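Local coordinates for protein laccase (Uncultured bacterium, PDB 4F7K) that probably oxidises phenolic and related substrates at copper centres while reducing molecular oxygen to water, as an extracellular bacterial laccase of the multicopper oxidase family, at residues A13-E18 with T23-F28; H60-R65 with A230-I235; D138-T143 with R169-P174; N281-P286 with H359-G364. One frame throughout, in Å; residues are numbered along the deposited sequence.

Contact 1 (A13-E18 with T23-F28)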
loop_
_atom_site.group_PDB
_atom_site.type_symbol
_atom_site.label_atom_id
_atom_site.label_comp_id
_atom_site.label_asym_id
_atom_site.label_seq_id
_atom_site.Cartn_x
_atom_site.Cartn_y
_atom_site.Cartn_z
ATOM N N ALA A 13 -14.085 2.173 15.101
ATOM C CA ALA A 13 -13.579 0.907 14.595
ATOM C C ALA A 13 -13.315 -0.019 15.737
ATOM O O ALA A 13 -12.790 0.410 16.761
ATOM C CB ALA A 13 -12.295 1.138 13.820
ATOM N N GLN A 14 -13.631 -1.293 15.550
ATOM C CA GLN A 14 -13.282 -2.281 16.550
ATOM C C GLN A 14 -11.870 -2.792 16.288
ATOM O O GLN A 14 -11.674 -3.724 15.510
ATOM C CB GLN A 14 -14.302 -3.432 16.610
ATOM C CG GLN A 14 -14.145 -4.365 17.845
ATOM C CD GLN A 14 -14.375 -3.662 19.204
ATOM O OE1 GLN A 14 -15.280 -2.883 19.346
ATOM N NE2 GLN A 14 -13.539 -3.959 20.189
ATOM N N ILE A 15 -10.896 -2.180 16.949
ATOM C CA ILE A 15 -9.499 -2.543 16.791
ATOM C C ILE A 15 -9.057 -3.563 17.840
ATOM O O ILE A 15 -8.545 -4.638 17.477
ATOM C CB ILE A 15 -8.614 -1.296 16.805
ATOM C CG1 ILE A 15 -9.038 -0.409 15.639
ATOM C CG2 ILE A 15 -7.151 -1.714 16.707
ATOM C CD1 ILE A 15 -8.600 0.998 15.709
ATOM N N LEU A 16 -9.263 -3.229 19.120
ATOM C CA LEU A 16 -9.053 -4.131 20.243
ATOM C C LEU A 16 -10.009 -5.323 20.101
ATOM O O LEU A 16 -10.987 -5.231 19.376
ATOM C CB LEU A 16 -9.314 -3.398 21.588
ATOM C CG LEU A 16 -8.388 -2.246 22.049
ATOM C CD1 LEU A 16 -8.956 -1.480 23.271
ATOM C CD2 LEU A 16 -6.970 -2.716 22.368
ATOM N N PRO A 17 -9.723 -6.449 20.773
ATOM C CA PRO A 17 -10.542 -7.638 20.700
ATOM C C PRO A 17 -11.995 -7.405 21.093
ATOM O O PRO A 17 -12.314 -6.427 21.784
ATOM C CB PRO A 17 -9.907 -8.542 21.753
ATOM C CG PRO A 17 -8.472 -8.192 21.705
ATOM C CD PRO A 17 -8.470 -6.706 21.508
ATOM N N GLU A 18 -12.862 -8.330 20.678
ATOM C CA GLU A 18 -14.267 -8.268 21.025
ATOM C C GLU A 18 -14.465 -8.256 22.528
ATOM O O GLU A 18 -13.752 -8.946 23.279
ATOM C CB GLU A 18 -15.050 -9.417 20.391
ATOM C CD GLU A 18 -15.977 -7.791 18.666
ATOM O OE1 GLU A 18 -16.851 -6.918 18.482
ATOM O OE2 GLU A 18 -14.865 -7.759 18.095
ATOM N N THR A 23 -12.804 2.113 19.016
ATOM C CA THR A 23 -11.882 3.237 18.953
ATOM C C THR A 23 -12.448 4.312 18.012
ATOM O O THR A 23 -12.715 4.028 16.853
ATOM C CB THR A 23 -10.492 2.775 18.412
ATOM O OG1 THR A 23 -9.929 1.778 19.289
ATOM C CG2 THR A 23 -9.505 3.956 18.293
ATOM N N PRO A 24 -12.595 5.551 18.503
ATOM C CA PRO A 24 -13.055 6.669 17.680
ATOM C C PRO A 24 -11.948 7.163 16.793
ATOM O O PRO A 24 -10.807 7.227 17.237
ATOM C CB PRO A 24 -13.465 7.744 18.718
ATOM C CG PRO A 24 -12.783 7.324 20.017
ATOM C CD PRO A 24 -12.634 5.849 19.952
ATOM N N MET A 25 -12.250 7.386 15.509
ATOM C CA MET A 25 -11.256 7.943 14.614
ATOM C C MET A 25 -11.881 8.544 13.365
ATOM O O MET A 25 -13.102 8.685 13.306
ATOM C CB MET A 25 -10.201 6.894 14.247
ATOM C CG MET A 25 -10.704 5.562 13.754
ATOM S SD MET A 25 -9.388 4.369 14.232
ATOM C CE MET A 25 -7.973 4.931 13.313
ATOM N N LEU A 26 -11.048 8.886 12.380
ATOM C CA LEU A 26 -11.564 9.314 11.052
ATOM C C LEU A 26 -11.547 8.150 10.115
ATOM O O LEU A 26 -10.621 7.370 10.137
ATOM C CB LEU A 26 -10.806 10.547 10.481
ATOM C CG LEU A 26 -10.674 11.778 11.400
ATOM C CD1 LEU A 26 -9.810 12.849 10.732
ATOM C CD2 LEU A 26 -12.039 12.387 11.860
ATOM N N GLY A 27 -12.584 8.001 9.300
ATOM C CA GLY A 27 -12.595 6.971 8.282
ATOM C C GLY A 27 -13.445 7.392 7.107
ATOM O O GLY A 27 -13.771 8.580 6.942
ATOM N N PHE A 28 -13.872 6.409 6.321
ATOM C CA PHE A 28 -14.604 6.668 5.106
ATOM C C PHE A 28 -15.854 5.845 5.166
ATOM O O PHE A 28 -15.781 4.640 5.407
ATOM C CB PHE A 28 -13.806 6.188 3.861
ATOM C CG PHE A 28 -12.679 7.083 3.463
ATOM C CD1 PHE A 28 -12.918 8.318 2.881
ATOM C CD2 PHE A 28 -11.373 6.689 3.676
ATOM C CE1 PHE A 28 -11.823 9.145 2.503
ATOM C CE2 PHE A 28 -10.309 7.493 3.320
ATOM C CZ PHE A 28 -10.531 8.703 2.714
HETATM O O HOH W 1 -10.647 -0.591 19.562
#
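Ala13 and Thr23 face each other as an antiparallel hydrogen-bonded pair, with Ala13 N giving to Thr23 O at 2.9 Å and Thr23 N giving to Ala13 O at 2.8 Å. Beyond this pair the chain leaves the strand, and Ile15 turns back toward Thr23 and Met25. Its CB sits 4.2 Å from Thr23 OG1, too far for more than grazing contact. From there CG1 lies beside the backbone N (chi1 -61°) and the chain runs on extended, carrying CD1 over to the other segment. This terminal methyl does most of the touching: it rests 3.7 Å from Thr23 CB, 4.0 Å from Thr23 CG2 and 3.8 Å from Met25 SD. The other branch, CG2, turns to Ile142 instead. Thr23 OG1 is hydrogen-bonded to Gly146 O, so its polar end is held although its carbon atoms pack against the isoleucine. A water accepts a bond from Leu16 N at 3.0 Å, and the amide of Gln14 bonds through NE2 to Leu16 O, the donor standing above the carbonyl plane. The pair closes the hairpin of strands 4-13 and 23-28, at the edge of the first cupredoxin sheet.

Contact 2 (H60-R65 with A230-I235)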
loop_
_atom_site.group_PDB
_atom_site.type_symbol
_atom_site.label_atom_id
_atom_site.label_comp_id
_atom_site.label_asym_id
_atom_site.label_seq_id
_atom_site.Cartn_x
_atom_site.Cartn_y
_atom_site.Cartn_z
ATOM N N HIS A 60 -5.052 10.520 -2.086
ATOM C CA HIS A 60 -4.029 9.991 -2.987
ATOM C C HIS A 60 -4.358 8.533 -3.325
ATOM O O HIS A 60 -4.703 7.754 -2.456
ATOM C CB HIS A 60 -2.621 10.129 -2.394
ATOM C CG HIS A 60 -1.546 9.546 -3.252
ATOM N ND1 HIS A 60 -1.399 9.878 -4.584
ATOM C CD2 HIS A 60 -0.557 8.661 -2.975
ATOM C CE1 HIS A 60 -0.382 9.207 -5.100
ATOM N NE2 HIS A 60 0.156 8.472 -4.143
ATOM N N TRP A 61 -4.290 8.190 -4.600
ATOM C CA TRP A 61 -4.525 6.838 -5.066
ATOM C C TRP A 61 -3.127 6.248 -5.235
ATOM O O TRP A 61 -2.448 6.508 -6.223
ATOM C CB TRP A 61 -5.387 6.842 -6.360
ATOM C CG TRP A 61 -6.456 7.862 -6.237
ATOM C CD1 TRP A 61 -6.376 9.178 -6.592
ATOM C CD2 TRP A 61 -7.736 7.697 -5.591
ATOM N NE1 TRP A 61 -7.541 9.834 -6.259
ATOM C CE2 TRP A 61 -8.387 8.952 -5.632
ATOM C CE3 TRP A 61 -8.406 6.600 -5.028
ATOM C CZ2 TRP A 61 -9.667 9.156 -5.091
ATOM C CZ3 TRP A 61 -9.696 6.791 -4.511
ATOM C CH2 TRP A 61 -10.304 8.065 -4.539
ATOM N N HIS A 62 -2.729 5.445 -4.253
ATOM C CA HIS A 62 -1.339 5.019 -4.052
ATOM C C HIS A 62 -0.884 3.921 -5.024
ATOM O O HIS A 62 -1.347 2.790 -4.941
ATOM C CB HIS A 62 -1.149 4.573 -2.578
ATOM C CG HIS A 62 0.291 4.480 -2.172
ATOM N ND1 HIS A 62 0.843 5.299 -1.220
ATOM C CD2 HIS A 62 1.304 3.698 -2.628
ATOM C CE1 HIS A 62 2.133 5.025 -1.090
ATOM N NE2 HIS A 62 2.432 4.042 -1.919
ATOM N N GLY A 63 -0.012 4.264 -5.969
ATOM C CA GLY A 63 0.395 3.343 -7.067
ATOM C C GLY A 63 -0.340 3.463 -8.400
ATOM O O GLY A 63 -0.033 2.760 -9.388
ATOM N N LEU A 64 -1.314 4.351 -8.462
ATOM C CA LEU A 64 -2.075 4.501 -9.693
ATOM C C LEU A 64 -1.248 5.338 -10.666
ATOM O O LEU A 64 -0.883 6.466 -10.364
ATOM C CB LEU A 64 -3.450 5.132 -9.418
ATOM C CG LEU A 64 -4.657 4.251 -9.026
ATOM C CD1 LEU A 64 -4.956 3.185 -10.086
ATOM C CD2 LEU A 64 -4.520 3.582 -7.661
ATOM N N ARG A 65 -0.941 4.756 -11.822
ATOM C CA ARG A 65 -0.284 5.441 -12.908
ATOM C C ARG A 65 -1.375 6.135 -13.701
ATOM O O ARG A 65 -1.763 5.653 -14.783
ATOM C CB ARG A 65 0.411 4.430 -13.830
ATOM C CG ARG A 65 1.573 3.641 -13.213
ATOM C CD ARG A 65 1.673 2.299 -13.932
ATOM N NE ARG A 65 2.788 2.269 -14.847
ATOM C CZ ARG A 65 2.970 1.367 -15.806
ATOM N NH1 ARG A 65 2.098 0.381 -16.037
ATOM N NH2 ARG A 65 4.034 1.482 -16.559
ATOM N N ALA A 230 3.289 1.059 3.120
ATOM C CA ALA A 230 2.590 1.328 1.835
ATOM C C ALA A 230 2.843 0.283 0.747
ATOM O O ALA A 230 2.238 0.333 -0.303
ATOM C CB ALA A 230 2.890 2.746 1.300
ATOM N N GLN A 231 3.751 -0.646 1.006
ATOM C CA GLN A 231 4.079 -1.760 0.087
ATOM C C GLN A 231 3.019 -2.859 0.135
ATOM O O GLN A 231 2.346 -3.080 1.164
ATOM C CB GLN A 231 5.462 -2.352 0.423
ATOM C CG GLN A 231 6.639 -1.428 0.025
ATOM C CD GLN A 231 8.006 -2.107 0.133
ATOM O OE1 GLN A 231 8.173 -3.032 0.915
ATOM N NE2 GLN A 231 8.984 -1.648 -0.663
ATOM N N ARG A 232 2.862 -3.527 -0.999
ATOM C CA ARG A 232 1.905 -4.612 -1.154
ATOM C C ARG A 232 2.613 -5.853 -1.667
ATOM O O ARG A 232 3.625 -5.756 -2.415
ATOM C CB ARG A 232 0.834 -4.216 -2.174
ATOM C CG ARG A 232 -0.272 -3.386 -1.618
ATOM C CD ARG A 232 -0.048 -1.896 -1.821
ATOM N NE ARG A 232 -0.075 -1.558 -3.231
ATOM C CZ ARG A 232 0.811 -0.777 -3.835
ATOM N NH1 ARG A 232 1.769 -0.196 -3.132
ATOM N NH2 ARG A 232 0.714 -0.554 -5.148
ATOM N N ALA A 233 2.086 -7.020 -1.298
ATOM C CA ALA A 233 2.481 -8.236 -1.973
ATOM C C ALA A 233 1.238 -9.082 -2.176
ATOM O O ALA A 233 0.447 -9.218 -1.257
ATOM C CB ALA A 233 3.539 -9.002 -1.213
ATOM N N ASP A 234 1.065 -9.620 -3.384
ATOM C CA ASP A 234 -0.006 -10.591 -3.650
ATOM C C ASP A 234 0.516 -12.029 -3.481
ATOM O O ASP A 234 1.565 -12.380 -3.981
ATOM C CB ASP A 234 -0.571 -10.424 -5.081
ATOM C CG ASP A 234 -1.722 -9.427 -5.159
ATOM O OD1 ASP A 234 -1.882 -8.572 -4.245
ATOM O OD2 ASP A 234 -2.498 -9.502 -6.139
ATOM N N ILE A 235 -0.243 -12.861 -2.791
ATOM C CA ILE A 235 0.126 -14.242 -2.584
ATOM C C ILE A 235 -1.001 -15.152 -3.056
ATOM O O ILE A 235 -2.167 -14.962 -2.711
ATOM C CB ILE A 235 0.483 -14.522 -1.115
ATOM C CG1 ILE A 235 1.903 -14.000 -0.834
ATOM C CG2 ILE A 235 0.381 -16.016 -0.782
ATOM C CD1 ILE A 235 2.150 -13.563 0.534
#
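His62 belongs to the His-Trp-His-Gly sequence that in multicopper oxidases supplies ligands to the trinuclear copper cluster, and here it meets Ala230 and Arg232 from the second cupredoxin domain. With CG anti to the backbone N (chi1 -164°), the imidazole reaches across so that CE1 lies 3.4 Å and NE2 3.5 Å from the methyl CB of Ala230. Arg232 approaches from the same side, further along the ring, its NH1 4.0 Å from His62 CD2 and oblique to the plane; ring and guanidinium planes are 74° apart. Arg232 is bent at two places along its chain, which brings its head back to its own segment: NH1 donates to Ala230 O at 2.9 Å, lying in the carbonyl plane, with the oxygen at the edge of the guanidinium. His62 O lies over one face of that group, 3.9 Å from Arg232 NH2, while NH2 itself forms a salt bridge with Asp374. The imidazole is also fixed by polar partners, NE2 with Thr375 OG1 and ND1 with His102 NE2. Gly63, at positive phi, is the third residue of a type II turn from Trp61 to Leu64. The arrangement is that of a strand end that, by its HXHG motif, probably carries copper ligands, set against the second cupredoxin domain.

Contact 3 (D138-T143 with R169-P174)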
loop_
_atom_site.group_PDB
_atom_site.type_symbol
_atom_site.label_atom_id
_atom_site.label_comp_id
_atom_site.label_asym_id
_atom_site.label_seq_id
_atom_site.Cartn_x
_atom_site.Cartn_y
_atom_site.Cartn_z
ATOM N N ASP A 138 -1.562 -3.015 10.164
ATOM C CA ASP A 138 -1.334 -1.673 10.724
ATOM C C ASP A 138 -0.919 -1.889 12.181
ATOM O O ASP A 138 -1.137 -2.956 12.759
ATOM C CB ASP A 138 -2.647 -0.871 10.616
ATOM C CG ASP A 138 -2.456 0.652 10.607
ATOM O OD1 ASP A 138 -1.293 1.132 10.773
ATOM O OD2 ASP A 138 -3.525 1.354 10.428
ATOM N N ASP A 139 -0.276 -0.913 12.791
ATOM C CA ASP A 139 -0.157 -1.010 14.242
ATOM C C ASP A 139 -0.710 0.205 14.949
ATOM O O ASP A 139 -1.050 1.200 14.311
ATOM C CB ASP A 139 1.254 -1.356 14.662
ATOM C CG ASP A 139 2.119 -0.185 14.690
ATOM O OD1 ASP A 139 1.995 0.610 13.725
ATOM O OD2 ASP A 139 2.874 -0.062 15.678
ATOM N N TRP A 140 -0.898 0.110 16.258
ATOM C CA TRP A 140 -1.652 1.160 16.936
ATOM C C TRP A 140 -1.160 1.319 18.372
ATOM O O TRP A 140 -0.764 0.358 19.009
ATOM C CB TRP A 140 -3.163 0.864 17.028
ATOM C CG TRP A 140 -3.989 0.853 15.784
ATOM C CD1 TRP A 140 -4.741 1.868 15.258
ATOM C CD2 TRP A 140 -4.221 -0.287 14.964
ATOM N NE1 TRP A 140 -5.392 1.429 14.105
ATOM C CE2 TRP A 140 -5.078 0.106 13.919
ATOM C CE3 TRP A 140 -3.770 -1.607 15.016
ATOM C CZ2 TRP A 140 -5.499 -0.770 12.952
ATOM C CZ3 TRP A 140 -4.181 -2.470 14.071
ATOM C CH2 TRP A 140 -5.025 -2.062 13.028
ATOM N N ARG A 141 -1.211 2.542 18.858
ATOM C CA ARG A 141 -0.981 2.805 20.272
ATOM C C ARG A 141 -2.333 3.241 20.774
ATOM O O ARG A 141 -2.826 4.314 20.425
ATOM C CB ARG A 141 0.089 3.877 20.440
ATOM N N ILE A 142 -2.971 2.353 21.520
ATOM C CA ILE A 142 -4.363 2.565 21.992
ATOM C C ILE A 142 -4.401 2.578 23.517
ATOM O O ILE A 142 -3.835 1.686 24.135
ATOM C CB ILE A 142 -5.329 1.435 21.516
ATOM C CG1 ILE A 142 -5.124 1.103 20.061
ATOM C CG2 ILE A 142 -6.776 1.835 21.685
ATOM C CD1 ILE A 142 -6.128 0.036 19.509
ATOM N N THR A 143 -5.060 3.573 24.119
ATOM C CA THR A 143 -5.153 3.655 25.591
ATOM C C THR A 143 -6.092 2.581 26.124
ATOM O O THR A 143 -6.721 1.823 25.353
ATOM C CB THR A 143 -5.679 5.015 26.089
ATOM O OG1 THR A 143 -7.042 5.193 25.655
ATOM C CG2 THR A 143 -4.804 6.178 25.595
ATOM N N ARG A 169 -2.080 -5.395 13.988
ATOM C CA ARG A 169 -3.075 -6.334 13.512
ATOM C C ARG A 169 -3.109 -6.388 12.018
ATOM O O ARG A 169 -2.905 -5.368 11.362
ATOM C CB ARG A 169 -4.486 -5.938 13.945
ATOM C CG ARG A 169 -4.964 -6.608 15.190
ATOM C CD ARG A 169 -6.375 -6.171 15.466
ATOM N NE ARG A 169 -7.284 -7.088 14.841
ATOM C CZ ARG A 169 -8.585 -6.896 14.689
ATOM N NH1 ARG A 169 -9.187 -5.776 15.138
ATOM N NH2 ARG A 169 -9.284 -7.847 14.069
ATOM N N ALA A 170 -3.404 -7.582 11.519
ATOM C CA ALA A 170 -3.740 -7.837 10.138
ATOM C C ALA A 170 -5.267 -7.898 10.030
ATOM O O ALA A 170 -5.879 -8.798 10.533
ATOM C CB ALA A 170 -3.127 -9.187 9.699
ATOM N N LEU A 171 -5.869 -6.920 9.377
ATOM C CA LEU A 171 -7.309 -6.880 9.190
ATOM C C LEU A 171 -7.630 -7.547 7.884
ATOM O O LEU A 171 -7.032 -7.214 6.860
ATOM C CB LEU A 171 -7.801 -5.440 9.152
ATOM C CG LEU A 171 -7.429 -4.651 10.418
ATOM C CD1 LEU A 171 -7.721 -3.181 10.253
ATOM C CD2 LEU A 171 -8.199 -5.159 11.615
ATOM N N VAL A 172 -8.581 -8.479 7.934
ATOM C CA VAL A 172 -8.896 -9.330 6.815
ATOM C C VAL A 172 -10.225 -8.863 6.249
ATOM O O VAL A 172 -11.185 -8.659 6.991
ATOM C CB VAL A 172 -8.978 -10.837 7.249
ATOM C CG1 VAL A 172 -9.290 -11.707 6.077
ATOM C CG2 VAL A 172 -7.641 -11.286 7.864
ATOM N N GLU A 173 -10.256 -8.630 4.949
ATOM C CA GLU A 173 -11.469 -8.156 4.290
ATOM C C GLU A 173 -11.709 -8.971 3.038
ATOM O O GLU A 173 -10.842 -8.993 2.171
ATOM C CB GLU A 173 -11.339 -6.676 3.930
ATOM C CG GLU A 173 -12.500 -6.120 3.070
ATOM C CD GLU A 173 -13.847 -6.236 3.746
ATOM O OE1 GLU A 173 -13.964 -5.821 4.916
ATOM O OE2 GLU A 173 -14.796 -6.747 3.099
ATOM N N PRO A 174 -12.864 -9.670 2.952
ATOM C CA PRO A 174 -13.886 -9.794 4.018
ATOM C C PRO A 174 -13.502 -10.901 4.999
ATOM O O PRO A 174 -12.606 -11.686 4.702
ATOM C CB PRO A 174 -15.140 -10.207 3.244
ATOM C CG PRO A 174 -14.568 -11.101 2.120
ATOM C CD PRO A 174 -13.243 -10.432 1.737
#
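Asp138 and Arg169 satisfy each other's backbone: Asp138 N gives to Arg169 O at 3.0 Å, and Arg169 N gives to Asp138 O at 2.9 Å. Neighbouring pairs carry the bonding on, Leu171 with Met136 and Trp140 with Phe167, while Ala170 bonds Leu258 of strand 256-261, so that strand 167-173 has backbone partners both in strand 131-140, within the mixed sheet of the second cupredoxin domain, and beyond it. The indole of Trp140 lies over Asp138 CB, which sits 3.5 Å from the ring plane and toward its rim, and turns its edge to Arg169 and Leu171. Near the ring plane, Trp140 CZ3 comes to 3.5 Å from Arg169 CB. The neighbouring ring atom, Trp140 CH2, is 4.0 Å from Leu171 CD1, a purely apolar touch. The indole also receives Lys113 in a cation-pi contact, and the same lysine uses NZ to bond Asp139 O and to make a long, weak ion pair with Asp138 OD1. Arg169 is bent at chi3 (91°), which lifts its guanidinium over Leu171, whose CD2 sits 3.5 Å from the plane of the group, over its centre. From there NH1 makes weak hydrogen bonds to Gln14 O and Ile15 O, which face the positive group.

Contact 4 (N281-P286 with H359-G364); sequences NEVTSP and HFFEVG
Phe361 holds CG anti to its carbonyl carbon (chi1 -65°), and with chi2 at -85° the phenyl ring is swung out toward Val283 and Pro286. Val283 contributes an unusual torsion of its own, since CG1 nearly eclipses the backbone N (chi1 9°), a strained rotamer that may also reflect uncertain placement of an exposed side chain. As modelled, it aims CG2 at the far end of the ring, 3.9 Å from Phe361 CZ. Pro286 meets the adjoining ring atoms, its CG 3.7 Å from Phe361 CE2. Both side chains cross the phenylalanine at about a right angle, so valine and proline bear on neighbouring ring atoms while Ser285 between them points away. The loop 281-286 leads from the second cupredoxin domain to the third, and Phe361 stands on strand 360-363 of the third domain's five-stranded sheet. Residue alternation sends Phe360 to the other face, onto Ile386 and Cys388, whereas Phe361 packs on Leu369, which Pro286 also touches together with Val387. Polar fastening of the linker comes from Arg65 of the same chain, whose NH1 gives a bond to Glu282 O. Between the two segments no hydrogen bond or charge pair forms. The contact therefore rests on dispersion and on the shielding of one phenyl ring from solvent, a weakly directional chemistry consistent with a surface loop laid over a sheet.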
loop_
_atom_site.group_PDB
_atom_site.type_symbol
_atom_site.label_atom_id
_atom_site.label_comp_id
_atom_site.label_asym_id
_atom_site.label_seq_id
_atom_site.Cartn_x
_atom_site.Cartn_y
_atom_site.Cartn_z
ATOM N N ASN A 281 1.499 -6.485 -16.528
ATOM C CA ASN A 281 1.052 -5.118 -16.815
ATOM C C ASN A 281 2.042 -4.518 -17.793
ATOM O O ASN A 281 3.156 -5.009 -17.871
ATOM C CB ASN A 281 1.021 -4.297 -15.509
ATOM C CG ASN A 281 -0.152 -4.656 -14.629
ATOM O OD1 ASN A 281 -0.080 -4.567 -13.381
ATOM N ND2 ASN A 281 -1.258 -5.042 -15.262
ATOM N N GLU A 282 1.677 -3.457 -18.510
ATOM C CA GLU A 282 2.616 -2.854 -19.464
ATOM C C GLU A 282 3.799 -2.178 -18.754
ATOM O O GLU A 282 3.630 -1.169 -18.066
ATOM C CB GLU A 282 1.913 -1.868 -20.406
ATOM C CG GLU A 282 0.703 -2.427 -21.181
ATOM C CD GLU A 282 1.051 -3.298 -22.398
ATOM O OE1 GLU A 282 2.138 -3.136 -23.020
ATOM O OE2 GLU A 282 0.193 -4.144 -22.758
ATOM N N VAL A 283 4.997 -2.746 -18.893
ATOM C CA VAL A 283 6.182 -2.110 -18.295
ATOM C C VAL A 283 7.182 -1.670 -19.359
ATOM O O VAL A 283 7.595 -2.463 -20.222
ATOM C CB VAL A 283 6.792 -2.889 -17.021
ATOM C CG1 VAL A 283 6.159 -4.279 -16.795
ATOM C CG2 VAL A 283 8.316 -2.961 -17.031
ATOM N N THR A 284 7.503 -0.375 -19.338
ATOM C CA THR A 284 8.411 0.209 -20.318
ATOM C C THR A 284 9.844 0.020 -19.850
ATOM O O THR A 284 10.246 0.565 -18.821
ATOM C CB THR A 284 8.095 1.709 -20.615
ATOM O OG1 THR A 284 6.789 1.825 -21.193
ATOM C CG2 THR A 284 9.114 2.301 -21.605
ATOM N N SER A 285 10.597 -0.767 -20.621
ATOM C CA SER A 285 11.988 -1.106 -20.322
ATOM C C SER A 285 12.881 0.136 -20.251
ATOM O O SER A 285 12.867 0.971 -21.165
ATOM C CB SER A 285 12.545 -2.094 -21.358
ATOM O OG SER A 285 11.773 -3.286 -21.404
ATOM N N PRO A 286 13.663 0.266 -19.157
ATOM C CA PRO A 286 14.552 1.418 -19.083
ATOM C C PRO A 286 15.678 1.226 -20.085
ATOM O O PRO A 286 16.056 0.086 -20.357
ATOM C CB PRO A 286 15.126 1.346 -17.665
ATOM C CG PRO A 286 14.587 0.084 -17.032
ATOM C CD PRO A 286 13.962 -0.734 -18.116
ATOM N N HIS A 359 5.813 3.740 -11.453
ATOM C CA HIS A 359 6.541 2.669 -10.782
ATOM C C HIS A 359 8.012 2.754 -11.180
ATOM O O HIS A 359 8.358 3.382 -12.169
ATOM C CB HIS A 359 5.961 1.299 -11.137
ATOM C CG HIS A 359 4.795 0.894 -10.277
ATOM N ND1 HIS A 359 3.564 1.522 -10.334
ATOM C CD2 HIS A 359 4.664 -0.100 -9.369
ATOM C CE1 HIS A 359 2.738 0.951 -9.475
ATOM N NE2 HIS A 359 3.376 -0.043 -8.885
ATOM N N PHE A 360 8.882 2.133 -10.393
ATOM C CA PHE A 360 10.317 2.178 -10.639
ATOM C C PHE A 360 10.969 0.868 -10.224
ATOM O O PHE A 360 10.424 0.142 -9.371
ATOM C CB PHE A 360 10.956 3.321 -9.847
ATOM C CG PHE A 360 10.697 3.247 -8.364
ATOM C CD1 PHE A 360 11.450 2.410 -7.554
ATOM C CD2 PHE A 360 9.675 4.001 -7.786
ATOM C CE1 PHE A 360 11.214 2.341 -6.170
ATOM C CE2 PHE A 360 9.424 3.925 -6.409
ATOM C CZ PHE A 360 10.203 3.085 -5.603
ATOM N N PHE A 361 12.138 0.583 -10.808
ATOM C CA PHE A 361 12.948 -0.567 -10.398
ATOM C C PHE A 361 13.915 -0.258 -9.239
ATOM O O PHE A 361 14.643 0.740 -9.285
ATOM C CB PHE A 361 13.773 -1.093 -11.570
ATOM C CG PHE A 361 12.956 -1.656 -12.700
ATOM C CD1 PHE A 361 12.508 -2.979 -12.669
ATOM C CD2 PHE A 361 12.677 -0.879 -13.825
ATOM C CE1 PHE A 361 11.774 -3.513 -13.734
ATOM C CE2 PHE A 361 11.935 -1.399 -14.892
ATOM C CZ PHE A 361 11.484 -2.717 -14.849
ATOM N N GLU A 362 13.948 -1.125 -8.227
ATOM C CA GLU A 362 15.069 -1.105 -7.292
ATOM C C GLU A 362 16.266 -1.784 -7.995
ATOM O O GLU A 362 16.080 -2.683 -8.826
ATOM C CB GLU A 362 14.745 -1.786 -5.951
ATOM C CG GLU A 362 13.505 -1.210 -5.156
ATOM C CD GLU A 362 13.058 -2.100 -3.996
ATOM O OE1 GLU A 362 13.262 -3.316 -4.064
ATOM O OE2 GLU A 362 12.464 -1.596 -3.004
ATOM N N VAL A 363 17.473 -1.310 -7.698
ATOM C CA VAL A 363 18.693 -1.835 -8.321
ATOM C C VAL A 363 19.428 -2.695 -7.302
ATOM O O VAL A 363 19.725 -2.245 -6.196
ATOM C CB VAL A 363 19.574 -0.701 -8.887
ATOM C CG1 VAL A 363 20.936 -1.223 -9.352
ATOM C CG2 VAL A 363 18.862 -0.019 -10.038
ATOM N N GLY A 364 19.680 -3.947 -7.668
ATOM C CA GLY A 364 20.317 -4.901 -6.763
ATOM C C GLY A 364 21.795 -4.643 -6.492
ATOM O O GLY A 364 22.427 -3.777 -7.112
#

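In the fold
Contact 2 lies at the core, its centre about 4 Å from that of the chain, where every touching residue is buried and polar groups converge near the presumed copper site. Contact 4 is its opposite, a purely apolar patch at the surface, yet the two adjoin through Arg65 and Glu282. Contact 1 is mostly buried although its centre is about 20 Å from the chain's, and contact 3 is partly buried. Each of these holds one antiparallel hydrogen-bonded pair; Arg169, Trp140 and Ile142 of contact 3 meet Gln14 or Ile15 of contact 1, joining the first two domains. Contacts 2 and 3 reach the same six-stranded sheet, at an inner strand and at strand 167-173.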